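Local coordinates for protein 2-dehydro-3-deoxy-D-arabinonate dehydratase (Sulfolobus solfataricus, PDB 2Q1A) that catalyses the metal-dependent dehydration of 2-dehydro-3-deoxy-D-arabinonate to 2,5-dioxopentanoate, a step in a pentose oxidation pathway leading to 2-oxoglutarate, at residues A[142-147]-A[208-213]; A[218-223]-A[256-261]. One frame throughout, in Å; residues are numbered along the deposited sequence.

Contact 1. Residues A[142-147]-A[208-213]. With MG (magnesium ion), chain B; 2KT (2-ketobutyric acid), chain C.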
loop_
_atom_site.group_PDB
_atom_site.type_symbol
_atom_site.label_atom_id
_atom_site.label_comp_id
_atom_site.label_asym_id
_atom_site.label_seq_id
_atom_site.Cartn_x
_atom_site.Cartn_y
_atom_site.Cartn_z
ATOM N N PRO A 142 -4.598 -39.914 1.183
ATOM C CA PRO A 142 -5.444 -38.735 1.317
ATOM C C PRO A 142 -6.503 -38.959 2.393
ATOM O O PRO A 142 -7.011 -40.073 2.534
ATOM C CB PRO A 142 -6.097 -38.617 -0.062
ATOM C CG PRO A 142 -6.153 -40.031 -0.576
ATOM C CD PRO A 142 -4.992 -40.763 0.037
ATOM N N GLU A 143 -6.824 -37.918 3.155
ATOM C CA GLU A 143 -7.866 -38.032 4.164
ATOM C C GLU A 143 -9.059 -37.129 3.824
ATOM O O GLU A 143 -8.989 -35.907 3.977
ATOM C CB GLU A 143 -7.303 -37.754 5.562
ATOM C CG GLU A 143 -6.252 -38.781 6.031
ATOM C CD GLU A 143 -5.817 -38.598 7.492
ATOM O OE1 GLU A 143 -4.946 -39.371 7.962
ATOM O OE2 GLU A 143 -6.344 -37.684 8.169
ATOM N N PRO A 144 -10.155 -37.732 3.336
ATOM C CA PRO A 144 -11.348 -36.970 2.970
ATOM C C PRO A 144 -12.058 -36.464 4.210
ATOM O O PRO A 144 -12.461 -37.262 5.057
ATOM C CB PRO A 144 -12.220 -37.997 2.231
ATOM C CG PRO A 144 -11.768 -39.320 2.724
ATOM C CD PRO A 144 -10.316 -39.177 3.091
ATOM N N GLU A 145 -12.195 -35.146 4.323
ATOM C CA GLU A 145 -12.731 -34.540 5.540
ATOM C C GLU A 145 -13.661 -33.369 5.248
ATOM O O GLU A 145 -13.460 -32.628 4.284
ATOM C CB GLU A 145 -11.585 -34.077 6.443
ATOM C CG GLU A 145 -10.561 -35.162 6.774
ATOM C CD GLU A 145 -9.590 -34.777 7.877
ATOM O OE1 GLU A 145 -8.610 -35.529 8.084
ATOM O OE2 GLU A 145 -9.800 -33.739 8.552
ATOM N N LEU A 146 -14.687 -33.219 6.076
ATOM C CA LEU A 146 -15.485 -32.003 6.093
ATOM C C LEU A 146 -14.730 -30.943 6.902
ATOM O O LEU A 146 -14.195 -31.228 7.984
ATOM C CB LEU A 146 -16.863 -32.263 6.709
ATOM C CG LEU A 146 -17.794 -31.065 6.924
ATOM C CD1 LEU A 146 -18.329 -30.541 5.599
ATOM C CD2 LEU A 146 -18.941 -31.433 7.863
ATOM N N ALA A 147 -14.681 -29.729 6.365
ATOM C CA ALA A 147 -13.957 -28.643 7.000
ATOM C C ALA A 147 -14.819 -27.394 7.133
ATOM O O ALA A 147 -15.609 -27.073 6.241
ATOM C CB ALA A 147 -12.691 -28.338 6.236
ATOM N N ILE A 208 -19.744 -38.555 2.385
ATOM C CA ILE A 208 -18.377 -38.254 1.971
ATOM C C ILE A 208 -17.844 -39.454 1.195
ATOM O O ILE A 208 -17.867 -40.577 1.701
ATOM C CB ILE A 208 -17.448 -37.935 3.179
ATOM C CG1 ILE A 208 -18.011 -36.771 4.011
ATOM C CG2 ILE A 208 -16.029 -37.625 2.698
ATOM C CD1 ILE A 208 -17.241 -36.479 5.298
ATOM N N THR A 209 -17.372 -39.213 -0.028
ATOM C CA THR A 209 -16.888 -40.284 -0.899
ATOM C C THR A 209 -15.461 -40.020 -1.365
ATOM O O THR A 209 -15.155 -38.928 -1.841
ATOM C CB THR A 209 -17.801 -40.454 -2.134
ATOM O OG1 THR A 209 -19.170 -40.490 -1.716
ATOM C CG2 THR A 209 -17.467 -41.732 -2.895
ATOM N N LEU A 210 -14.605 -41.030 -1.227
ATOM C CA LEU A 210 -13.235 -40.974 -1.726
ATOM C C LEU A 210 -12.996 -41.983 -2.859
ATOM O O LEU A 210 -13.294 -43.173 -2.723
ATOM C CB LEU A 210 -12.242 -41.216 -0.585
ATOM C CG LEU A 210 -10.771 -41.511 -0.912
ATOM C CD1 LEU A 210 -10.032 -40.294 -1.463
ATOM C CD2 LEU A 210 -10.062 -42.049 0.320
ATOM N N LYS A 211 -12.459 -41.487 -3.971
ATOM C CA LYS A 211 -11.980 -42.329 -5.062
ATOM C C LYS A 211 -10.549 -41.936 -5.421
ATOM O O LYS A 211 -10.233 -40.751 -5.537
ATOM C CB LYS A 211 -12.895 -42.218 -6.289
ATOM C CG LYS A 211 -14.224 -42.967 -6.148
ATOM C CD LYS A 211 -15.334 -42.425 -7.066
ATOM C CE LYS A 211 -15.256 -42.999 -8.491
ATOM N NZ LYS A 211 -16.522 -42.764 -9.271
ATOM N N ILE A 212 -9.681 -42.933 -5.561
ATOM C CA ILE A 212 -8.343 -42.723 -6.100
ATOM C C ILE A 212 -8.286 -43.360 -7.495
ATOM O O ILE A 212 -8.645 -44.527 -7.668
ATOM C CB ILE A 212 -7.253 -43.300 -5.175
ATOM C CG1 ILE A 212 -7.412 -42.743 -3.750
ATOM C CG2 ILE A 212 -5.856 -42.998 -5.730
ATOM C CD1 ILE A 212 -6.587 -43.457 -2.687
ATOM N N VAL A 213 -7.854 -42.583 -8.487
ATOM C CA VAL A 213 -7.843 -43.033 -9.875
ATOM C C VAL A 213 -6.413 -43.141 -10.401
ATOM O O VAL A 213 -5.663 -42.163 -10.399
ATOM C CB VAL A 213 -8.718 -42.128 -10.782
ATOM C CG1 VAL A 213 -8.666 -42.590 -12.241
ATOM C CG2 VAL A 213 -10.160 -42.126 -10.303
HETATM MG MG MG B . -6.947 -35.998 9.186
HETATM C C4 2KT C . -4.521 -37.746 12.746
HETATM C C3 2KT C . -5.781 -38.022 12.749
HETATM C C2 2KT C . -6.422 -37.544 11.760
HETATM O O3 2KT C . -5.883 -36.786 10.950
HETATM C C 2KT C . -7.712 -37.859 11.582
HETATM O OXT 2KT C . -8.294 -38.623 12.386
HETATM O O 2KT C . -8.327 -37.379 10.598
HETATM O O HOH W 1 -7.895 -34.386 10.352
#
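Behind the magnesium site, Pro142 and Pro144 pack against Ile208, Leu210 and Ile212, joining the metal-bearing strand to a strand of a second sheet. The strand axes approach to 7.5 Å at 143°, and no hydrogen bond crosses: greasy side chains fill the gap between two sheet faces. The Pro144 ring crosses the Leu210 side chain at about a right angle, CG 3.8 Å from Leu210 CB, while its CB meets Ile208 CG2. Pro142 CG touches two methyls, Leu210 CD1 and Ile212 CD1, each at 4.0 Å; its ring crosses the leucine, whereas pyrrolidine and isoleucine arm reach toward each other. Compact, rigid and apolar, the prolines suit a buried face with no hydrogen bond to make. Glu143 and Glu145, alternating with them along the chain, point away from this interface. With CG anti to the carbonyl carbon (chi1 -64° in Glu143) and the chain extended beyond, each carboxylate reaches magnesium through one oxygen, Glu143 OE2 at 2.1 Å and Glu145 OE1 at 2.0 Å. Arg89 holds Glu143 OE1, and Thr253 and Gly255 hold Glu145 OE2, which should limit carboxylate rotation. Asp164, a water and the chelating 2-ketobutyrate O3 and O complete the six-coordinate acidic metal site characteristic of the FAH fold.

Contact 2. Residues A[218-223]-A[256-261]; sequences VFFEGS and TAIVPG. With 2KT (2-ketobutyric acid), chain C.
Phe220, one of the two residues of a classic beta bulge opposite Ile212 (the other is Phe219), lays its ring against Pro260 and turns an edge to Ile258, so packing on the loop that carries the substrate-binding Thr256. The ring and the pyrrolidine cross at about a right angle: Pro260 CG stands 3.8 Å from the centroid of the Phe220 ring, only 6° off its normal, a CH-pi contact over the face. Proline suits the place because its compact, rigid ring can lay aliphatic C-H groups over the aromatic face. Ile258 comes from another direction, its CG2 lying near the ring plane, 3.6 Å from Phe220 CE2. What carries the phenyl group out to the loop is its first torsion, with CG anti to the backbone N (chi1 177°). An alanine here would remove the ring, and Pro260 would probably lose its CH-pi partner while a gap opened beside Ile258 CG2.

The two branches of Ile258 divide the work. CG2 faces the aromatic edge, whereas the longer arm brings CD1 to 3.5 Å from Gly222 O and against Ser223 CA. Glycine suits this point in the strand, since a beta carbon on Gly222 would probably clash with Ile258 CG2 and Phe220 CE2. Beyond, Ser223 OG is occupied by Ile208 O and Thr209 OG1.

At the start of the loop, Thr256 OG1 hydrogen-bonds to Pro144 O and accepts a weak bond from Ile258 N, joining the loop to the metal-bearing strand. The threonine backbone meets the ligand: Thr256 N donates to 2-ketobutyrate O over 2.9 Å, with an N-H...O angle of 154°.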
loop_
_atom_site.group_PDB
_atom_site.type_symbol
_atom_site.label_atom_id
_atom_site.label_comp_id
_atom_site.label_asym_id
_atom_site.label_seq_id
_atom_site.Cartn_x
_atom_site.Cartn_y
_atom_site.Cartn_z
ATOM N N VAL A 218 -10.102 -47.273 -11.119
ATOM C CA VAL A 218 -10.540 -46.993 -9.755
ATOM C C VAL A 218 -9.729 -47.857 -8.780
ATOM O O VAL A 218 -10.072 -49.008 -8.510
ATOM C CB VAL A 218 -12.062 -47.229 -9.572
ATOM C CG1 VAL A 218 -12.492 -46.952 -8.133
ATOM C CG2 VAL A 218 -12.858 -46.356 -10.528
ATOM N N PHE A 219 -8.643 -47.285 -8.270
ATOM C CA PHE A 219 -7.719 -47.973 -7.370
ATOM C C PHE A 219 -8.284 -48.142 -5.952
ATOM O O PHE A 219 -7.886 -49.054 -5.228
ATOM C CB PHE A 219 -6.396 -47.207 -7.340
ATOM C CG PHE A 219 -5.250 -47.973 -6.745
ATOM C CD1 PHE A 219 -4.527 -47.442 -5.679
ATOM C CD2 PHE A 219 -4.872 -49.211 -7.260
ATOM C CE1 PHE A 219 -3.452 -48.133 -5.124
ATOM C CE2 PHE A 219 -3.797 -49.919 -6.710
ATOM C CZ PHE A 219 -3.086 -49.378 -5.640
ATOM N N PHE A 220 -9.201 -47.252 -5.567
ATOM C CA PHE A 220 -9.898 -47.318 -4.283
ATOM C C PHE A 220 -11.234 -46.584 -4.373
ATOM O O PHE A 220 -11.346 -45.571 -5.060
ATOM C CB PHE A 220 -9.044 -46.708 -3.156
ATOM C CG PHE A 220 -9.735 -46.676 -1.813
ATOM C CD1 PHE A 220 -9.600 -47.735 -0.920
ATOM C CD2 PHE A 220 -10.531 -45.589 -1.444
ATOM C CE1 PHE A 220 -10.243 -47.714 0.317
ATOM C CE2 PHE A 220 -11.182 -45.564 -0.214
ATOM C CZ PHE A 220 -11.034 -46.627 0.668
ATOM N N GLU A 221 -12.241 -47.100 -3.674
ATOM C CA GLU A 221 -13.528 -46.425 -3.544
ATOM C C GLU A 221 -14.106 -46.660 -2.146
ATOM O O GLU A 221 -14.260 -47.803 -1.715
ATOM C CB GLU A 221 -14.500 -46.906 -4.623
ATOM C CG GLU A 221 -15.796 -46.115 -4.700
ATOM C CD GLU A 221 -16.690 -46.559 -5.850
ATOM O OE1 GLU A 221 -16.788 -47.785 -6.104
ATOM O OE2 GLU A 221 -17.307 -45.680 -6.499
ATOM N N GLY A 222 -14.411 -45.575 -1.440
ATOM C CA GLY A 222 -14.927 -45.662 -0.074
ATOM C C GLY A 222 -15.875 -44.533 0.271
ATOM O O GLY A 222 -15.707 -43.405 -0.197
ATOM N N SER A 223 -16.872 -44.832 1.098
ATOM C CA SER A 223 -17.869 -43.840 1.479
ATOM C C SER A 223 -18.363 -43.998 2.921
ATOM O O SER A 223 -18.736 -45.097 3.342
ATOM C CB SER A 223 -19.045 -43.878 0.504
ATOM O OG SER A 223 -19.773 -42.666 0.550
ATOM N N THR A 256 -11.047 -37.644 9.508
ATOM C CA THR A 256 -11.498 -38.577 8.465
ATOM C C THR A 256 -12.067 -39.898 8.995
ATOM O O THR A 256 -11.741 -40.333 10.105
ATOM C CB THR A 256 -10.376 -38.889 7.439
ATOM O OG1 THR A 256 -10.953 -39.488 6.274
ATOM C CG2 THR A 256 -9.321 -39.833 8.025
ATOM N N ALA A 257 -12.911 -40.528 8.183
ATOM C CA ALA A 257 -13.453 -41.855 8.482
ATOM C C ALA A 257 -13.068 -42.893 7.419
ATOM O O ALA A 257 -13.281 -44.093 7.616
ATOM C CB ALA A 257 -14.957 -41.788 8.621
ATOM N N ILE A 258 -12.512 -42.428 6.301
ATOM C CA ILE A 258 -12.146 -43.310 5.195
ATOM C C ILE A 258 -10.630 -43.498 5.126
ATOM O O ILE A 258 -9.887 -42.575 4.771
ATOM C CB ILE A 258 -12.709 -42.810 3.835
ATOM C CG1 ILE A 258 -14.222 -42.578 3.933
ATOM C CG2 ILE A 258 -12.387 -43.806 2.735
ATOM C CD1 ILE A 258 -14.826 -41.810 2.780
ATOM N N VAL A 259 -10.189 -44.702 5.479
ATOM C CA VAL A 259 -8.773 -45.037 5.549
ATOM C C VAL A 259 -8.469 -46.243 4.648
ATOM O O VAL A 259 -8.753 -47.384 5.023
ATOM C CB VAL A 259 -8.327 -45.338 7.012
ATOM C CG1 VAL A 259 -6.816 -45.552 7.093
ATOM C CG2 VAL A 259 -8.758 -44.218 7.959
ATOM N N PRO A 260 -7.920 -45.993 3.440
ATOM C CA PRO A 260 -7.409 -47.060 2.573
ATOM C C PRO A 260 -6.358 -47.936 3.265
ATOM O O PRO A 260 -5.803 -47.548 4.298
ATOM C CB PRO A 260 -6.770 -46.288 1.414
ATOM C CG PRO A 260 -7.512 -44.999 1.369
ATOM C CD PRO A 260 -7.788 -44.666 2.804
ATOM N N GLY A 261 -6.095 -49.108 2.688
ATOM C CA GLY A 261 -5.164 -50.073 3.267
ATOM C C GLY A 261 -3.705 -49.720 3.060
ATOM O O GLY A 261 -3.375 -48.794 2.315
HETATM C C4 2KT C . -4.521 -37.746 12.746
HETATM C C3 2KT C . -5.781 -38.022 12.749
HETATM C C2 2KT C . -6.422 -37.544 11.760
HETATM O O3 2KT C . -5.883 -36.786 10.950
HETATM C C 2KT C . -7.712 -37.859 11.582
HETATM O OXT 2KT C . -8.294 -38.623 12.386
HETATM O O 2KT C . -8.327 -37.379 10.598
#

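Both segments of contact 1 precede those of contact 2 along the chain, yet the centres of the two contacts lie only 7 Å apart. Strands 207-214 and 217-225 are consecutive in sequence and antiparallel neighbours in one five-stranded sheet, where Leu210 N to Gly222 O and Ile212 O to Phe219 N, each 2.8 Å, are probable hydrogen bonds. The same sheet packs on strand 140-150 in contact 1 and on loop 256-261 in contact 2. Both of these reach the same 2-ketobutyrate, one through magnesium and the other through a backbone N-H, so adjacent strands of one sheet lie behind metal-binding and substrate-binding parts of a single active site.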